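Local coordinates for protein peptidoglycan glycosyltransferase (Eggerthella lenta, PDB 4MNR) that belongs to the penicillin-binding protein family and has a domain of the beta-lactamase-like fold, at residues A[109-114]-A[341-346]; A[179-184]-A[411-416]; A[253-258]-A[282-287]. All coordinates share one frame; numbering follows the deposited sequence.

Interaction 1 (A[109-114]-A[341-346]); sequences VTLTLN and YLVDSV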
loop_
_atom_site.group_PDB
_atom_site.type_symbol
_atom_site.label_atom_id
_atom_site.label_comp_id
_atom_site.label_asym_id
_atom_site.label_seq_id
_atom_site.Cartn_x
_atom_site.Cartn_y
_atom_site.Cartn_z
ATOM N N VAL A 109 11.190 11.068 19.358
ATOM C CA VAL A 109 10.260 10.130 18.742
ATOM C C VAL A 109 11.018 9.072 17.950
ATOM O O VAL A 109 11.832 9.411 17.094
ATOM C CB VAL A 109 9.302 10.884 17.806
ATOM C CG1 VAL A 109 8.453 9.906 16.997
ATOM C CG2 VAL A 109 8.418 11.813 18.613
ATOM N N THR A 110 10.759 7.797 18.249
ATOM C CA THR A 110 11.370 6.683 17.519
ATOM C C THR A 110 10.353 6.020 16.605
ATOM O O THR A 110 9.304 5.560 17.061
ATOM C CB THR A 110 11.951 5.619 18.485
ATOM O OG1 THR A 110 12.965 6.217 19.298
ATOM C CG2 THR A 110 12.567 4.460 17.701
ATOM N N LEU A 111 10.661 5.989 15.312
ATOM C CA LEU A 111 9.765 5.400 14.323
ATOM C C LEU A 111 9.991 3.900 14.225
ATOM O O LEU A 111 10.991 3.374 14.734
ATOM C CB LEU A 111 9.994 6.026 12.947
ATOM C CG LEU A 111 9.850 7.547 12.868
ATOM C CD1 LEU A 111 10.035 8.016 11.427
ATOM C CD2 LEU A 111 8.497 7.999 13.425
ATOM N N THR A 112 9.061 3.229 13.547
ATOM C CA THR A 112 9.170 1.797 13.274
ATOM C C THR A 112 10.080 1.485 12.077
ATOM O O THR A 112 10.450 0.326 11.862
ATOM C CB THR A 112 7.788 1.191 12.965
ATOM O OG1 THR A 112 7.127 2.011 11.996
ATOM C CG2 THR A 112 6.920 1.135 14.233
ATOM N N LEU A 113 10.426 2.512 11.301
ATOM C CA LEU A 113 11.169 2.311 10.057
ATOM C C LEU A 113 12.535 1.687 10.290
ATOM O O LEU A 113 13.220 2.019 11.268
ATOM C CB LEU A 113 11.382 3.645 9.348
ATOM C CG LEU A 113 10.151 4.476 9.003
ATOM C CD1 LEU A 113 10.608 5.747 8.300
ATOM C CD2 LEU A 113 9.157 3.684 8.149
ATOM N N ASN A 114 12.935 0.785 9.392
ATOM C CA ASN A 114 14.313 0.310 9.360
ATOM C C ASN A 114 15.046 1.040 8.236
ATOM O O ASN A 114 14.551 1.092 7.114
ATOM C CB ASN A 114 14.370 -1.202 9.136
ATOM C CG ASN A 114 15.805 -1.699 8.935
ATOM O OD1 ASN A 114 16.304 -1.738 7.806
ATOM N ND2 ASN A 114 16.488 -2.035 10.036
ATOM N N TYR A 341 1.033 1.165 12.176
ATOM C CA TYR A 341 1.605 2.231 12.988
ATOM C C TYR A 341 3.043 2.549 12.606
ATOM O O TYR A 341 3.754 1.701 12.058
ATOM C CB TYR A 341 1.491 1.929 14.483
ATOM C CG TYR A 341 2.353 0.808 15.015
ATOM C CD1 TYR A 341 1.978 -0.517 14.851
ATOM C CD2 TYR A 341 3.520 1.078 15.720
ATOM C CE1 TYR A 341 2.737 -1.547 15.345
ATOM C CE2 TYR A 341 4.290 0.049 16.234
ATOM C CZ TYR A 341 3.894 -1.260 16.040
ATOM O OH TYR A 341 4.647 -2.289 16.549
ATOM N N LEU A 342 3.446 3.776 12.922
ATOM C CA LEU A 342 4.700 4.340 12.465
ATOM C C LEU A 342 5.589 4.768 13.633
ATOM O O LEU A 342 6.793 4.925 13.471
ATOM C CB LEU A 342 4.369 5.552 11.591
ATOM C CG LEU A 342 5.302 6.089 10.522
ATOM C CD1 LEU A 342 5.996 4.968 9.777
ATOM C CD2 LEU A 342 4.470 6.947 9.564
ATOM N N VAL A 343 4.995 4.983 14.810
ATOM C CA VAL A 343 5.774 5.407 15.981
ATOM C C VAL A 343 5.890 4.292 16.994
ATOM O O VAL A 343 4.877 3.816 17.503
ATOM C CB VAL A 343 5.180 6.670 16.655
ATOM C CG1 VAL A 343 5.929 6.997 17.972
ATOM C CG2 VAL A 343 5.249 7.831 15.687
ATOM N N ASP A 344 7.125 3.875 17.284
ATOM C CA ASP A 344 7.356 2.777 18.215
ATOM C C ASP A 344 7.336 3.266 19.646
ATOM O O ASP A 344 6.829 2.593 20.554
ATOM C CB ASP A 344 8.712 2.119 17.954
ATOM C CG ASP A 344 9.054 1.063 18.998
ATOM O OD1 ASP A 344 8.527 -0.065 18.895
ATOM O OD2 ASP A 344 9.852 1.353 19.911
ATOM N N SER A 345 7.929 4.429 19.867
ATOM C CA SER A 345 8.052 4.913 21.235
ATOM C C SER A 345 8.366 6.393 21.293
ATOM O O SER A 345 8.864 6.978 20.330
ATOM C CB SER A 345 9.142 4.138 21.979
ATOM O OG SER A 345 10.375 4.240 21.290
ATOM N N VAL A 346 8.083 6.991 22.441
ATOM C CA VAL A 346 8.500 8.362 22.685
ATOM C C VAL A 346 9.225 8.398 24.014
ATOM O O VAL A 346 8.748 7.837 24.995
ATOM C CB VAL A 346 7.307 9.324 22.730
ATOM C CG1 VAL A 346 7.781 10.728 23.040
ATOM C CG2 VAL A 346 6.543 9.303 21.418
#
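Thr110 O takes two backbone N-H groups from the facing strand. Asp344 N lies 2.8 Å from Thr110 O, in the carbonyl plane, with an N-H...O angle of 146°. The second bond, from Ser345 N, is weak. Asp344 and Ser345 therefore both face Thr110, which makes a classic beta bulge in an antiparallel pairing. Asp344 has near-helical backbone angles, and this fits the extra residue into strand 343-347. Within the same bulge, Thr110 N returns a straight bond to Ser345 O, at 2.9 Å and 172°. Where strand 108-111 runs out, Leu342 O accepts from Thr112 N at 2.8 Å, the donor standing above the carbonyl plane. Leu342 O also receives a CA-H...O contact from Leu111 CA, at 3.1 Å.

The side chains divide by face. Val109 and Val346 share one face, where Val109 CG1 meets Val343 CG1 at 4.0 Å, the two side chains crossing at about a right angle. The other branch of Val343, CG2, reaches Leu111 CD2. Thr110 and Ser345 share the other face, and there Thr110 CB lies 3.5 Å from Ser345 OG. At the far end of the pairing, Thr112 CG2 approaches the Tyr341 ring obliquely, 3.5 Å from CE2. Thr112 OG1 sits between the backbone N and the carbonyl carbon (chi1 49°), and it bonds to Ile142 O of strand 142-148. Leu113 CD2 packs on Leu342 CD1, and both leucines also touch Ile142.

The pairing belongs to the mixed sheet that also contains strand 353-356. Its polar bonds across the two segments are all made by backbone atoms. The valine and leucine side chains supply apolar contact, so the join combines main-chain pairing with a hydrophobic face.

Interaction 2 (A[179-184]-A[411-416]); sequences SLYAPG and DSWFVG
Two polar links join Ala182 to strand 409-418. A water bridges Ala182 O and Asp411 OD2, donating to both, and it lies 2.6 Å from Ala182 O. The second link is weak: Trp413 NE1 donates to Ala182 O at 3.2 Å, with a bent N-H...O angle of 130°. Ala182 O thus accepts from the water and, weakly, from the indole.

The remaining contacts are made around the rings of Trp413 and Tyr181. Pro183 O lies over one face of the Trp413 indole, offset toward the rim and 3.6 Å from CD1. Tyr181 CB comes to the indole edge, in its plane, 3.6 Å from Trp413 CZ2. Asp411 OD2 is at the edge of the Tyr181 ring, with carboxylate and ring planes 80° apart. The outer polar groups have other partners. Tyr181 OH bonds to Glu432, and Asp411 OD1 pairs with Lys406 and accepts from Asp433 N.

Segment 179-184 runs directly into the S-x-x-K signature of this family, which leads into helix 188-197. Strand 409-418 lies between strands 398-406 and 425-431 in the antiparallel five-stranded sheet. Val430 of strand 425-431 touches Tyr181, Asp411 and Trp413. From helix 321-332, Val321 and Met324 pack on Trp413, Val321 also meets Tyr181, and Met324 also meets Pro183.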
loop_
_atom_site.group_PDB
_atom_site.type_symbol
_atom_site.label_atom_id
_atom_site.label_comp_id
_atom_site.label_asym_id
_atom_site.label_seq_id
_atom_site.Cartn_x
_atom_site.Cartn_y
_atom_site.Cartn_z
ATOM N N SER A 179 -2.431 9.220 -1.173
ATOM C CA SER A 179 -2.958 9.242 -2.541
ATOM C C SER A 179 -3.795 8.003 -2.881
ATOM O O SER A 179 -3.385 6.883 -2.591
ATOM C CB SER A 179 -1.785 9.330 -3.527
ATOM O OG SER A 179 -1.086 10.552 -3.365
ATOM N N LEU A 180 -4.945 8.197 -3.533
ATOM C CA LEU A 180 -5.745 7.057 -3.999
ATOM C C LEU A 180 -5.339 6.608 -5.391
ATOM O O LEU A 180 -5.169 7.432 -6.294
ATOM C CB LEU A 180 -7.238 7.390 -4.025
ATOM C CG LEU A 180 -7.900 7.580 -2.666
ATOM C CD1 LEU A 180 -9.367 7.976 -2.867
ATOM C CD2 LEU A 180 -7.783 6.316 -1.840
ATOM N N TYR A 181 -5.244 5.304 -5.571
ATOM C CA TYR A 181 -4.920 4.707 -6.866
ATOM C C TYR A 181 -5.958 3.652 -7.231
ATOM O O TYR A 181 -6.564 3.045 -6.354
ATOM C CB TYR A 181 -3.579 3.977 -6.786
ATOM C CG TYR A 181 -2.327 4.836 -6.703
ATOM C CD1 TYR A 181 -1.700 5.277 -7.859
ATOM C CD2 TYR A 181 -1.762 5.166 -5.481
ATOM C CE1 TYR A 181 -0.552 6.042 -7.803
ATOM C CE2 TYR A 181 -0.617 5.941 -5.415
ATOM C CZ TYR A 181 -0.014 6.367 -6.578
ATOM O OH TYR A 181 1.137 7.130 -6.540
ATOM N N ALA A 182 -6.144 3.402 -8.526
ATOM C CA ALA A 182 -6.833 2.176 -8.933
ATOM C C ALA A 182 -5.869 1.016 -8.697
ATOM O O ALA A 182 -4.722 1.059 -9.163
ATOM C CB ALA A 182 -7.190 2.244 -10.393
ATOM N N PRO A 183 -6.322 -0.029 -7.987
ATOM C CA PRO A 183 -5.386 -1.115 -7.663
ATOM C C PRO A 183 -5.228 -2.111 -8.800
ATOM O O PRO A 183 -4.303 -2.931 -8.773
ATOM C CB PRO A 183 -6.042 -1.796 -6.458
ATOM C CG PRO A 183 -7.524 -1.567 -6.669
ATOM C CD PRO A 183 -7.618 -0.174 -7.289
ATOM N N GLY A 184 -6.139 -2.066 -9.769
ATOM C CA GLY A 184 -6.119 -3.056 -10.827
ATOM C C GLY A 184 -6.141 -4.466 -10.259
ATOM O O GLY A 184 -6.726 -4.737 -9.198
ATOM N N ASP A 411 -0.371 1.453 -14.667
ATOM C CA ASP A 411 0.405 1.461 -13.436
ATOM C C ASP A 411 0.722 0.028 -13.082
ATOM O O ASP A 411 -0.121 -0.850 -13.230
ATOM C CB ASP A 411 -0.380 2.091 -12.293
ATOM C CG ASP A 411 -0.600 3.586 -12.490
ATOM O OD1 ASP A 411 0.158 4.226 -13.254
ATOM O OD2 ASP A 411 -1.537 4.133 -11.863
ATOM N N SER A 412 1.932 -0.205 -12.589
ATOM C CA SER A 412 2.394 -1.557 -12.322
ATOM C C SER A 412 2.504 -1.805 -10.822
ATOM O O SER A 412 3.175 -1.061 -10.114
ATOM C CB SER A 412 3.750 -1.780 -13.005
ATOM O OG SER A 412 4.198 -3.117 -12.798
ATOM N N TRP A 413 1.826 -2.849 -10.344
ATOM C CA TRP A 413 1.703 -3.133 -8.921
ATOM C C TRP A 413 2.258 -4.498 -8.533
ATOM O O TRP A 413 2.264 -5.434 -9.336
ATOM C CB TRP A 413 0.225 -3.227 -8.532
ATOM C CG TRP A 413 -0.538 -1.968 -8.380
ATOM C CD1 TRP A 413 -1.194 -1.282 -9.347
ATOM C CD2 TRP A 413 -0.787 -1.280 -7.151
ATOM N NE1 TRP A 413 -1.824 -0.183 -8.807
ATOM C CE2 TRP A 413 -1.594 -0.166 -7.457
ATOM C CE3 TRP A 413 -0.395 -1.494 -5.824
ATOM C CZ2 TRP A 413 -2.016 0.735 -6.480
ATOM C CZ3 TRP A 413 -0.816 -0.605 -4.856
ATOM C CH2 TRP A 413 -1.613 0.500 -5.191
ATOM N N PHE A 414 2.658 -4.630 -7.272
ATOM C CA PHE A 414 2.810 -5.951 -6.669
ATOM C C PHE A 414 2.484 -5.860 -5.194
ATOM O O PHE A 414 2.887 -4.906 -4.538
ATOM C CB PHE A 414 4.239 -6.452 -6.808
ATOM C CG PHE A 414 4.448 -7.841 -6.274
ATOM C CD1 PHE A 414 4.055 -8.946 -7.014
ATOM C CD2 PHE A 414 5.046 -8.043 -5.039
ATOM C CE1 PHE A 414 4.264 -10.240 -6.530
ATOM C CE2 PHE A 414 5.268 -9.337 -4.557
ATOM C CZ PHE A 414 4.876 -10.423 -5.300
ATOM N N VAL A 415 1.744 -6.841 -4.679
ATOM C CA VAL A 415 1.556 -6.997 -3.235
ATOM C C VAL A 415 1.998 -8.421 -2.924
ATOM O O VAL A 415 1.519 -9.368 -3.547
ATOM C CB VAL A 415 0.088 -6.796 -2.816
ATOM C CG1 VAL A 415 -0.078 -7.091 -1.338
ATOM C CG2 VAL A 415 -0.365 -5.385 -3.131
ATOM N N GLY A 416 2.930 -8.587 -1.998
ATOM C CA GLY A 416 3.411 -9.924 -1.711
ATOM C C GLY A 416 3.965 -10.062 -0.321
ATOM O O GLY A 416 4.008 -9.102 0.439
HETATM O O HOH W 1 -2.926 2.613 -10.251
#

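Interaction 3 (A[253-258]-A[282-287]); sequences GADKLV and PSAEDL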
loop_
_atom_site.group_PDB
_atom_site.type_symbol
_atom_site.label_atom_id
_atom_site.label_comp_id
_atom_site.label_asym_id
_atom_site.label_seq_id
_atom_site.Cartn_x
_atom_site.Cartn_y
_atom_site.Cartn_z
ATOM N N GLY A 253 -22.318 -11.168 -6.854
ATOM C CA GLY A 253 -23.278 -10.093 -6.699
ATOM C C GLY A 253 -22.715 -8.901 -5.954
ATOM O O GLY A 253 -21.708 -8.993 -5.238
ATOM N N ALA A 254 -23.398 -7.770 -6.108
ATOM C CA ALA A 254 -22.913 -6.508 -5.558
ATOM C C ALA A 254 -22.822 -6.512 -4.032
ATOM O O ALA A 254 -21.826 -6.049 -3.474
ATOM C CB ALA A 254 -23.797 -5.353 -6.041
ATOM N N ASP A 255 -23.856 -7.025 -3.360
ATOM C CA ASP A 255 -23.875 -7.026 -1.892
ATOM C C ASP A 255 -22.631 -7.709 -1.330
ATOM O O ASP A 255 -21.945 -7.154 -0.461
ATOM C CB ASP A 255 -25.129 -7.719 -1.353
ATOM C CG ASP A 255 -26.406 -6.954 -1.656
ATOM O OD1 ASP A 255 -26.410 -5.709 -1.545
ATOM O OD2 ASP A 255 -27.415 -7.606 -2.000
ATOM N N LYS A 256 -22.324 -8.898 -1.847
ATOM C CA LYS A 256 -21.174 -9.663 -1.346
ATOM C C LYS A 256 -19.847 -9.014 -1.714
ATOM O O LYS A 256 -18.912 -9.029 -0.916
ATOM C CB LYS A 256 -21.180 -11.096 -1.891
ATOM C CG LYS A 256 -22.128 -12.057 -1.198
ATOM C CD LYS A 256 -21.864 -13.485 -1.683
ATOM C CE LYS A 256 -22.774 -14.495 -1.001
ATOM N NZ LYS A 256 -24.186 -14.354 -1.448
ATOM N N LEU A 257 -19.745 -8.452 -2.918
ATOM C CA LEU A 257 -18.462 -7.876 -3.306
ATOM C C LEU A 257 -18.170 -6.638 -2.460
ATOM O O LEU A 257 -17.052 -6.452 -1.985
ATOM C CB LEU A 257 -18.390 -7.561 -4.807
ATOM C CG LEU A 257 -17.053 -6.928 -5.222
ATOM C CD1 LEU A 257 -15.869 -7.884 -4.993
ATOM C CD2 LEU A 257 -17.090 -6.456 -6.669
ATOM N N VAL A 258 -19.182 -5.801 -2.257
ATOM C CA VAL A 258 -18.980 -4.595 -1.470
ATOM C C VAL A 258 -18.684 -4.947 -0.006
ATOM O O VAL A 258 -17.780 -4.377 0.606
ATOM C CB VAL A 258 -20.156 -3.624 -1.595
ATOM C CG1 VAL A 258 -19.953 -2.433 -0.667
ATOM C CG2 VAL A 258 -20.274 -3.166 -3.051
ATOM N N PRO A 282 -17.850 1.497 -4.487
ATOM C CA PRO A 282 -19.210 1.980 -4.743
ATOM C C PRO A 282 -20.202 1.321 -3.795
ATOM O O PRO A 282 -19.889 0.288 -3.196
ATOM C CB PRO A 282 -19.494 1.501 -6.171
ATOM C CG PRO A 282 -18.165 1.254 -6.774
ATOM C CD PRO A 282 -17.265 0.814 -5.649
ATOM N N SER A 283 -21.388 1.905 -3.672
ATOM C CA SER A 283 -22.445 1.287 -2.889
ATOM C C SER A 283 -22.925 0.039 -3.619
ATOM O O SER A 283 -22.799 -0.062 -4.842
ATOM C CB SER A 283 -23.611 2.263 -2.695
ATOM O OG SER A 283 -24.285 2.516 -3.917
ATOM N N ALA A 284 -23.468 -0.917 -2.872
ATOM C CA ALA A 284 -24.052 -2.097 -3.493
ATOM C C ALA A 284 -25.196 -1.684 -4.411
ATOM O O ALA A 284 -25.405 -2.291 -5.459
ATOM C CB ALA A 284 -24.536 -3.079 -2.438
ATOM N N GLU A 285 -25.922 -0.635 -4.018
ATOM C CA GLU A 285 -27.022 -0.113 -4.823
ATOM C C GLU A 285 -26.570 0.337 -6.212
ATOM O O GLU A 285 -27.208 0.009 -7.212
ATOM C CB GLU A 285 -27.726 1.041 -4.102
ATOM C CG GLU A 285 -28.687 0.607 -3.002
ATOM C CD GLU A 285 -29.360 1.787 -2.312
ATOM O OE1 GLU A 285 -29.011 2.946 -2.629
ATOM O OE2 GLU A 285 -30.241 1.556 -1.454
ATOM N N ASP A 286 -25.467 1.081 -6.276
ATOM C CA ASP A 286 -24.917 1.502 -7.565
ATOM C C ASP A 286 -24.372 0.338 -8.400
ATOM O O ASP A 286 -24.559 0.301 -9.612
ATOM C CB ASP A 286 -23.852 2.597 -7.390
ATOM C CG ASP A 286 -24.461 3.984 -7.216
ATOM O OD1 ASP A 286 -25.580 4.212 -7.725
ATOM O OD2 ASP A 286 -23.822 4.850 -6.582
ATOM N N LEU A 287 -23.687 -0.611 -7.768
ATOM C CA LEU A 287 -23.152 -1.739 -8.518
ATOM C C LEU A 287 -24.238 -2.655 -9.051
ATOM O O LEU A 287 -24.066 -3.294 -10.092
ATOM C CB LEU A 287 -22.181 -2.551 -7.664
ATOM C CG LEU A 287 -20.804 -1.930 -7.491
ATOM C CD1 LEU A 287 -19.854 -2.896 -6.780
ATOM C CD2 LEU A 287 -20.269 -1.547 -8.856
#
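Ala254 and Ala284 bring two helices together, their CA atoms 5.0 Å apart. This is helix-helix packing through small residues, between helix 242-263 and the first turn of helix 284-289. The long helix is kinked here, where the backbone N atoms of Ala254 and Asp255 make no bond to the turn before. Bonds within segment 253-258 resume with Leu257 N to Gly253 O and Val258 N to Ala254 O.

Ala254 CB lies 3.5 Å from Ala284 O and 3.6 Å from Leu287 CB. The methyl of Ala284 points back at the long helix, and Ala284 CB meets Asp255 OD1 at 3.4 Å. The CB of Asp255 leads away from the short helix, but the end of the side chain comes nearer. One turn further on, Val258 CG2 packs on Leu287 CD1 at 3.8 Å, the two side chains crossing obliquely. In Val258, CG1 is anti to the backbone N (chi1 175°), and CG2, anti to the carbonyl carbon, is the branch that meets Leu287 CD1.

Ser283 is the N-cap of the short helix. Ser283 OG accepts from Asp286 N at 3.0 Å, a capping bond with an angle of 161°. Outside the segments, Ser313 OG bonds to both Ser283 N and Asp286 OD2, so the capping residue and Asp286 share this partner. Helix 291-298 adds Leu294, which touches both Leu257 and Leu287.

Pro282 O is buried by the contact with no hydrogen-bond partner in the model, and Val258 CG2 lies against it at 3.5 Å.

Overall arrangement
From the N terminus, the chain passes 109-114, then 179-184, and then 253-258. The first loop to close is that of interaction 3, when 282-287 returns to 253-258 after 23 residues. Interaction 1 closes next, at 341-346, and interaction 2 last, at 411-416. In each of these two, 226 residues lie between the segments. Their loops cross, and the loop of interaction 3 lies within both. Interaction 1 pairs strands of the mixed sheet. Interaction 2 joins the loop before helix 188-197 to the antiparallel sheet. Interaction 3 packs two helices. Interactions 1 and 3 lie on opposite sides of the chain's centre, their own centres about 38 Å apart.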